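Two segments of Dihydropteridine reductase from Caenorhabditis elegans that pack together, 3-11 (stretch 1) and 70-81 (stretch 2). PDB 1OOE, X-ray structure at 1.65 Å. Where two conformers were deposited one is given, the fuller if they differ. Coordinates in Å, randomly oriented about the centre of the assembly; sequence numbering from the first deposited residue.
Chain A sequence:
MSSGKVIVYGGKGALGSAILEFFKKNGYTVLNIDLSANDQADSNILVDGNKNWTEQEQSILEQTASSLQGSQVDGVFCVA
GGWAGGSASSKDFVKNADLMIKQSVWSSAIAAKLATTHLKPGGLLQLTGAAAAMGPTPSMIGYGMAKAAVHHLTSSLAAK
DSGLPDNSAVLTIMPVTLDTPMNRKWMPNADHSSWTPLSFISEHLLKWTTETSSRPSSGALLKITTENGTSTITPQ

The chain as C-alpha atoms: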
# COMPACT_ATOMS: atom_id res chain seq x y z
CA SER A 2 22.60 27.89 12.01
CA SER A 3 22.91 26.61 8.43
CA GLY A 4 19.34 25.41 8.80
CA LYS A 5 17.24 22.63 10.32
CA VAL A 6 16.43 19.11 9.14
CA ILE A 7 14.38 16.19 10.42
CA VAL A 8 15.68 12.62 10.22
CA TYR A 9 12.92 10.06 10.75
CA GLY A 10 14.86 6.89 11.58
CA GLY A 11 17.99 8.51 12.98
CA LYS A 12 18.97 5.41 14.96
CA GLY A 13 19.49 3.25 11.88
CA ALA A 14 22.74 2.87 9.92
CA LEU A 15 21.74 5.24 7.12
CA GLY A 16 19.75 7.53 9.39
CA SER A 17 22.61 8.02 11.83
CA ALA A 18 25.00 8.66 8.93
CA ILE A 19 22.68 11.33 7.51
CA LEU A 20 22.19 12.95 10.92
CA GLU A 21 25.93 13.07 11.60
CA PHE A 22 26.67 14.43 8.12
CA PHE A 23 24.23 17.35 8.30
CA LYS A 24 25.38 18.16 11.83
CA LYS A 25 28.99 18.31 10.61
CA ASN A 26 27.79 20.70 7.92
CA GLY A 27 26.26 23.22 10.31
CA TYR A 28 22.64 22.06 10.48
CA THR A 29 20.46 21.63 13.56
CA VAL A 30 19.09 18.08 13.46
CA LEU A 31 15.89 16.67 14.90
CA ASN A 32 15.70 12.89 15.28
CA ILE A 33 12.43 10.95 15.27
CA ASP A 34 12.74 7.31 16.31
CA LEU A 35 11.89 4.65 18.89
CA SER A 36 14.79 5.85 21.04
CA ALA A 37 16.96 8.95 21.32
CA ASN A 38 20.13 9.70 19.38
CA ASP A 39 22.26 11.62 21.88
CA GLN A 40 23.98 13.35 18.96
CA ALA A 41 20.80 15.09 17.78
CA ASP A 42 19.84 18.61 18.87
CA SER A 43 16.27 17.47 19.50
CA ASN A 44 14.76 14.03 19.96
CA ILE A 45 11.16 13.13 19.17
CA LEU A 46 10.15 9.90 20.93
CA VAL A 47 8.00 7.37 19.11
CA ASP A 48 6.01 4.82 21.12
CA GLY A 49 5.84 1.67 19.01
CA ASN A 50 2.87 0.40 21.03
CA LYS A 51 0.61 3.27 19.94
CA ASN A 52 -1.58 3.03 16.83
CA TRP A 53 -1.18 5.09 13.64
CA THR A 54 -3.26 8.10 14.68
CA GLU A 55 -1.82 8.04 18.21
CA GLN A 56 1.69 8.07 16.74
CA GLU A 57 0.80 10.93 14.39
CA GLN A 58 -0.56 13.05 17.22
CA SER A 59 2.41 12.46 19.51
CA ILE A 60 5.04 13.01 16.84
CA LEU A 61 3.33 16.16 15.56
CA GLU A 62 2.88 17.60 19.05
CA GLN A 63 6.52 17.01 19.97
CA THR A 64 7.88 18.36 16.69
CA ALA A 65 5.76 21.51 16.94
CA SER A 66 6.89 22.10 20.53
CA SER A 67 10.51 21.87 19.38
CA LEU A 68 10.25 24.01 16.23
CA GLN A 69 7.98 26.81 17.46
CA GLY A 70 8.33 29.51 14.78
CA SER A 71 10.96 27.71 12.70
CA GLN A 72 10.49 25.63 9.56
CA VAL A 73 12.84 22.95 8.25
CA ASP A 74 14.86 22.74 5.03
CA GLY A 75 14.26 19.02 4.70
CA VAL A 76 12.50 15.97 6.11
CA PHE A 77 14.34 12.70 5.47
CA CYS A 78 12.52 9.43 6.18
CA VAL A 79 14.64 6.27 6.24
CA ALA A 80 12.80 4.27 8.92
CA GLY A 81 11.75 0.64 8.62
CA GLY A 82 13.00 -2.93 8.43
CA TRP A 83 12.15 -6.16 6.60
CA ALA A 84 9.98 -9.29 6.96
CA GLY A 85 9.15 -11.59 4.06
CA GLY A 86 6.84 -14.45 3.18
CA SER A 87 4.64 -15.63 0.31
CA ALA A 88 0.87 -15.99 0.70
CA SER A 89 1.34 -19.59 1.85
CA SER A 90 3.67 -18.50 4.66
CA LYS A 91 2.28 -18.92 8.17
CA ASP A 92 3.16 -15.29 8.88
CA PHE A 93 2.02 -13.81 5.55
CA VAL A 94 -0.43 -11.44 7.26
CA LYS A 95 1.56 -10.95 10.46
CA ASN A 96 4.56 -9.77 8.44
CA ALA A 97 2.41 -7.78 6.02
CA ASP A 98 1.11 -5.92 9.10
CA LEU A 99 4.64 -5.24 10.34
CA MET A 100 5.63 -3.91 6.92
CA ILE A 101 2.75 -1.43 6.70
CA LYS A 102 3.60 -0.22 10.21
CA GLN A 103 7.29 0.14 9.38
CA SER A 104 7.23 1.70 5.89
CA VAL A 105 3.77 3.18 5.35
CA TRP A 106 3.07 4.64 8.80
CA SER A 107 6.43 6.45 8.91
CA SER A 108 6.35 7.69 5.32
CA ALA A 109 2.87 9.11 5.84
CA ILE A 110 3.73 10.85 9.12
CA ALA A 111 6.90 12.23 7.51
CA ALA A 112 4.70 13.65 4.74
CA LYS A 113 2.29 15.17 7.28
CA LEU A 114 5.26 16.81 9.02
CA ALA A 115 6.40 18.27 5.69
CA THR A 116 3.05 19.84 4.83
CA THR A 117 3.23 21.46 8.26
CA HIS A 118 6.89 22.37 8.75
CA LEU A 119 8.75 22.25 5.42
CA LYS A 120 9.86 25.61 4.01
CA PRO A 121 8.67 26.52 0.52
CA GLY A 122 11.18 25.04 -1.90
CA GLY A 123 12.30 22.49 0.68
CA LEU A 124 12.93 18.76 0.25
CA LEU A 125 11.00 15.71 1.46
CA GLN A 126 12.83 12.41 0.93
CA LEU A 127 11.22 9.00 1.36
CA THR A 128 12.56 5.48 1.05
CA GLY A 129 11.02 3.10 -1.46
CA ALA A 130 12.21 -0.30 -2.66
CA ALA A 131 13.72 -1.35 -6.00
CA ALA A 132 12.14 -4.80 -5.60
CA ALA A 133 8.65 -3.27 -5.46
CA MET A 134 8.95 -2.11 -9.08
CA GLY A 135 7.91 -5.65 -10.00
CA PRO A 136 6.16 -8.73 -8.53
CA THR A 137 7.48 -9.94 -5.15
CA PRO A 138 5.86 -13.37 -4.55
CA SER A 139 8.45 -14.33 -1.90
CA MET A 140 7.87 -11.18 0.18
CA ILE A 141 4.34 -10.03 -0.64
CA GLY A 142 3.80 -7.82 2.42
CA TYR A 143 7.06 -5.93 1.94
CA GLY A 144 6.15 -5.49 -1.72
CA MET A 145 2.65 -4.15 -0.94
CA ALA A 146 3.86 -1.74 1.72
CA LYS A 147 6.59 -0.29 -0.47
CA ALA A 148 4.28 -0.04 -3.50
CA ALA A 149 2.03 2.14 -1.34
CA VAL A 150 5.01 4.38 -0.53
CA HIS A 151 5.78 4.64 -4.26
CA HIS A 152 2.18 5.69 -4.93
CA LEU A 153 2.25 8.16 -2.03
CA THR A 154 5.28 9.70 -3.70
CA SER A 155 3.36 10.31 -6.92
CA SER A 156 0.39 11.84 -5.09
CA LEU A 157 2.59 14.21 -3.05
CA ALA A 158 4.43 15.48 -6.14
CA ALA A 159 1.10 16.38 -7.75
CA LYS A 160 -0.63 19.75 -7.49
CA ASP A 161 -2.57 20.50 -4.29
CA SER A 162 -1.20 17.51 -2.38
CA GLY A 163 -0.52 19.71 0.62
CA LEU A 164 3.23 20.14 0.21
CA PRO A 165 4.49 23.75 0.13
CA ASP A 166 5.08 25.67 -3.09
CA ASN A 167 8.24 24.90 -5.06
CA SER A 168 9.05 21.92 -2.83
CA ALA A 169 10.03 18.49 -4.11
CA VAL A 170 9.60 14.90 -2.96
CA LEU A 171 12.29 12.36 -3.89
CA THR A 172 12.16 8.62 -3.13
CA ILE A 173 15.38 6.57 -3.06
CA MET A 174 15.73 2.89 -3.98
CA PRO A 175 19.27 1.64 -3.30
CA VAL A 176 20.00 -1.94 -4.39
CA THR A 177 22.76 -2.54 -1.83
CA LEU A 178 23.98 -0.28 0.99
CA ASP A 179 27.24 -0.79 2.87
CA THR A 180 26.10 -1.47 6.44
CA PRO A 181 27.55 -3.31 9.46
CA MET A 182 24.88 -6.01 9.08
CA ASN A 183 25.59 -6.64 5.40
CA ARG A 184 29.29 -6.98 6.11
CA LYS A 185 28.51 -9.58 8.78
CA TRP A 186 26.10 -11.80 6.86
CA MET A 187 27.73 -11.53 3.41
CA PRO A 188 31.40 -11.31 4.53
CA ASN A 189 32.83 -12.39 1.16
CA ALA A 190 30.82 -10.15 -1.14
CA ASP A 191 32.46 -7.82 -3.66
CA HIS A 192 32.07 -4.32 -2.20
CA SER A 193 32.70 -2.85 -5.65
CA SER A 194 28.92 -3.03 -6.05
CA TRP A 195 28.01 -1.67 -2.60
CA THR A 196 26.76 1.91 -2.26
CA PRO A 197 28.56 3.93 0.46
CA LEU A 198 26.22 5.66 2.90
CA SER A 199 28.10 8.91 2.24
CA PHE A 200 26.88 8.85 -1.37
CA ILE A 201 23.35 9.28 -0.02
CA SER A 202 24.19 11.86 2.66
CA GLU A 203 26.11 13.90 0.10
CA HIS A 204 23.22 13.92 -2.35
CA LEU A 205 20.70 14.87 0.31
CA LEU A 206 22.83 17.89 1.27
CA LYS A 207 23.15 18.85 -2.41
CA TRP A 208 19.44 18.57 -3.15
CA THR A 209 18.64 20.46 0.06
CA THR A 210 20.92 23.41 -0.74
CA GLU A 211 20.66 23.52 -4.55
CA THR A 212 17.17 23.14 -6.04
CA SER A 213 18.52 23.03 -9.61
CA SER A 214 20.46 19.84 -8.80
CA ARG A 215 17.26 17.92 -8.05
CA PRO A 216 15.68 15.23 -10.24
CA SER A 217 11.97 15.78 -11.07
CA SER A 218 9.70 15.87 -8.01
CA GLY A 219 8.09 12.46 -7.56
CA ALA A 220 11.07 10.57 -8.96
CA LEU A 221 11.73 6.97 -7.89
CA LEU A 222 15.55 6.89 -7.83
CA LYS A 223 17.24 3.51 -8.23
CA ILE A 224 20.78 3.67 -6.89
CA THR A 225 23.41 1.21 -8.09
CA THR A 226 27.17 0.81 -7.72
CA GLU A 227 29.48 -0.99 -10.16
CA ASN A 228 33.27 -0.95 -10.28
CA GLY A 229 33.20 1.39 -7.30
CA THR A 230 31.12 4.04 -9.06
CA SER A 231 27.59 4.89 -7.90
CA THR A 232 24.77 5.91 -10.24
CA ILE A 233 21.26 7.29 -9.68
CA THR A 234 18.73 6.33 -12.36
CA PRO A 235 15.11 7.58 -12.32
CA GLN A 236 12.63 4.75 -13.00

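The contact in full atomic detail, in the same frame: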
# COMPACT_ATOMS: atom_id res chain seq x y z
N SER A 3 23.02 26.80 9.88
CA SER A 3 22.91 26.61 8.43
C SER A 3 21.49 26.23 8.05
O SER A 3 21.10 26.31 6.88
CB SER A 3 23.87 25.52 7.96
OG SER A 3 25.22 25.87 8.24
N GLY A 4 20.71 25.81 9.04
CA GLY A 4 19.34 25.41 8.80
C GLY A 4 18.93 24.27 9.72
O GLY A 4 19.68 23.88 10.61
N LYS A 5 17.73 23.73 9.50
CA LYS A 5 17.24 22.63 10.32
C LYS A 5 16.72 21.51 9.43
O LYS A 5 16.17 21.76 8.36
CB LYS A 5 16.11 23.11 11.24
CG LYS A 5 16.49 24.21 12.22
CD LYS A 5 15.27 24.65 13.03
CE LYS A 5 15.59 25.79 13.99
NZ LYS A 5 15.99 27.05 13.30
N VAL A 6 16.92 20.27 9.88
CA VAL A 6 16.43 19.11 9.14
C VAL A 6 15.92 18.05 10.11
O VAL A 6 16.35 17.97 11.26
CB VAL A 6 17.53 18.47 8.23
CG1 VAL A 6 17.96 19.46 7.15
CG2 VAL A 6 18.72 18.05 9.07
N ILE A 7 14.96 17.26 9.63
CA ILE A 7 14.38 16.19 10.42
C ILE A 7 14.80 14.85 9.82
O ILE A 7 14.72 14.66 8.61
CB ILE A 7 12.83 16.26 10.40
CG1 ILE A 7 12.35 17.50 11.16
CG2 ILE A 7 12.23 14.97 10.98
CD1 ILE A 7 10.86 17.73 11.04
N VAL A 8 15.28 13.95 10.67
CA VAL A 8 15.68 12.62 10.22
C VAL A 8 14.79 11.63 10.96
O VAL A 8 14.91 11.44 12.17
CB VAL A 8 17.16 12.30 10.56
CG1 VAL A 8 17.50 10.87 10.12
CG2 VAL A 8 18.09 13.29 9.87
N TYR A 9 13.86 11.03 10.22
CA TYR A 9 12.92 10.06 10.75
C TYR A 9 13.62 8.71 10.54
O TYR A 9 13.69 8.21 9.42
CB TYR A 9 11.62 10.14 9.95
CG TYR A 9 10.38 9.57 10.61
CD1 TYR A 9 10.41 8.34 11.26
CD2 TYR A 9 9.16 10.24 10.51
CE1 TYR A 9 9.24 7.78 11.81
CE2 TYR A 9 8.00 9.70 11.05
CZ TYR A 9 8.04 8.47 11.69
OH TYR A 9 6.88 7.94 12.20
N GLY A 10 14.14 8.15 11.63
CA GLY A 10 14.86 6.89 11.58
C GLY A 10 16.34 7.14 11.83
O GLY A 10 17.21 6.45 11.29
N GLY A 11 16.62 8.14 12.67
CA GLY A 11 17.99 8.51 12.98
C GLY A 11 18.84 7.53 13.76
O GLY A 11 20.03 7.78 13.98
N GLY A 70 8.47 28.73 16.00
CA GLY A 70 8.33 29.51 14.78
C GLY A 70 9.28 29.19 13.64
O GLY A 70 9.35 29.94 12.66
N SER A 71 10.01 28.09 13.75
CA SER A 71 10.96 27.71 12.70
C SER A 71 10.39 26.64 11.78
O SER A 71 9.54 25.84 12.18
CB SER A 71 12.26 27.19 13.31
OG SER A 71 12.97 28.21 13.99
N GLN A 72 10.87 26.64 10.54
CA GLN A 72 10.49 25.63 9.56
C GLN A 72 11.76 24.84 9.31
O GLN A 72 12.82 25.21 9.80
CB GLN A 72 10.02 26.28 8.26
CG GLN A 72 8.64 26.92 8.33
CD GLN A 72 8.30 27.67 7.06
OE1 GLN A 72 9.05 28.53 6.62
NE2 GLN A 72 7.16 27.34 6.46
N VAL A 73 11.66 23.75 8.55
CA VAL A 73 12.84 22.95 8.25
C VAL A 73 13.15 22.97 6.76
O VAL A 73 12.27 23.19 5.93
CB VAL A 73 12.66 21.48 8.71
CG1 VAL A 73 12.44 21.43 10.22
CG2 VAL A 73 11.49 20.84 7.98
N ASP A 74 14.42 22.74 6.42
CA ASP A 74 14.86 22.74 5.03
C ASP A 74 14.64 21.38 4.38
O ASP A 74 14.61 21.25 3.16
CB ASP A 74 16.34 23.11 4.94
CG ASP A 74 16.62 24.49 5.49
OD1 ASP A 74 16.66 24.65 6.73
OD2 ASP A 74 16.79 25.43 4.69
N GLY A 75 14.49 20.35 5.22
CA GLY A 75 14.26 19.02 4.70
C GLY A 75 13.76 18.04 5.75
O GLY A 75 13.99 18.21 6.94
N VAL A 76 13.03 17.04 5.27
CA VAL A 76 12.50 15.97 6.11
C VAL A 76 12.97 14.71 5.39
O VAL A 76 12.62 14.48 4.24
CB VAL A 76 10.94 15.99 6.15
CG1 VAL A 76 10.41 14.79 6.94
CG2 VAL A 76 10.46 17.29 6.80
N PHE A 77 13.80 13.91 6.07
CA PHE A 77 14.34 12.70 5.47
C PHE A 77 13.84 11.47 6.22
O PHE A 77 14.15 11.30 7.40
CB PHE A 77 15.87 12.73 5.50
CG PHE A 77 16.47 14.05 5.05
CD1 PHE A 77 16.01 14.69 3.90
CD2 PHE A 77 17.49 14.63 5.79
CE1 PHE A 77 16.58 15.89 3.48
CE2 PHE A 77 18.07 15.84 5.38
CZ PHE A 77 17.61 16.47 4.23
N CYS A 78 13.07 10.62 5.55
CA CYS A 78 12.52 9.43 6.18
C CYS A 78 13.19 8.16 5.68
O CYS A 78 13.04 7.78 4.52
CB CYS A 78 11.01 9.35 5.91
SG CYS A 78 10.17 8.02 6.81
N VAL A 79 13.93 7.50 6.57
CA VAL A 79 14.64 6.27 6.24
C VAL A 79 14.33 5.15 7.23
O VAL A 79 15.10 4.18 7.36
CB VAL A 79 16.17 6.51 6.20
CG1 VAL A 79 16.52 7.43 5.04
CG2 VAL A 79 16.64 7.11 7.53
N ALA A 80 13.20 5.26 7.92
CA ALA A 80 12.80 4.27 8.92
C ALA A 80 12.25 2.98 8.32
O ALA A 80 11.79 2.95 7.18
CB ALA A 80 11.77 4.88 9.85
N GLY A 81 12.29 1.90 9.10
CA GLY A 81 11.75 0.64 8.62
C GLY A 81 12.72 -0.51 8.42
O GLY A 81 13.88 -0.31 8.09
O HOH W 1 18.54 27.38 5.90
O HOH W 2 14.86 27.74 10.81
O HOH W 3 15.52 25.71 8.85

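Two parallel strands, running at 11° to each other, form the centre of this contact, which buries 742 Å² in all. Their backbones are laced by a regular ladder. Ile 7 N donates to Gly 75 O (3.0 Å), and Phe 77 N to Ile 7 O (2.8 Å). Tyr 9 N then donates to Phe 77 O (2.8 Å), and Val 79 N to Tyr 9 O (2.9 Å).

At the corner, Asp 74 takes over the pairing of Lys 5. Asp 74 N donates to Lys 5 O (2.8 Å). The side chain, with chi1 m, brings Asp 74 OD1 within 3.1 Å of Lys 5 N, which donates to it. Asp 74 OD1 also lies 3.5 Å from Gly 4 CA. A CB on Gly 4 would clash with OD1, and the backbone angles there call for glycine in any case. Water 3 donates to Asp 74 OD1 and Gln 72 O and accepts a weak hydrogen bond from Lys 5 N, so it bridges the stretches.

Lys 5 has chi1 m, then two t angles and a final p. This extended chain passes Gln 72 and carries Lys 5 NZ to Ser 71 OG, a weak hydrogen bond at 3.3 Å.

Side chains alternate between the two faces of the sheet. All from Val 6 to Tyr 9 and from Val 76 to Cys 78 are buried, which suits their largely apolar character. Ile 7 and Tyr 9 share one face with Val 76 and Cys 78. The m, t rotamer of Ile 7 places Ile 7 CG1 4.0 Å from Val 73 CG1 and Ile 7 CD1 4.3 Å from Val 76 CG2. Tyr 9 is t at chi1, which sets Tyr 9 CD1 4.0 Å from Ala 80 CB. Cys 78 SG lies obliquely, 4.6 Å from the centroid of the Tyr 9 ring.

On the other face, chi1 m places the Phe 77 ring beside Val 6 and Val 8. Phe 77 CE2 lies 3.9 Å from Val 6 CB, while Val 8 CG2 meets the ring edge, 4.3 Å from Phe 77 CD2. A CB on Gly 75 would strike Phe 77 CE1. At Gly 10, one would clash with Ala 80 N.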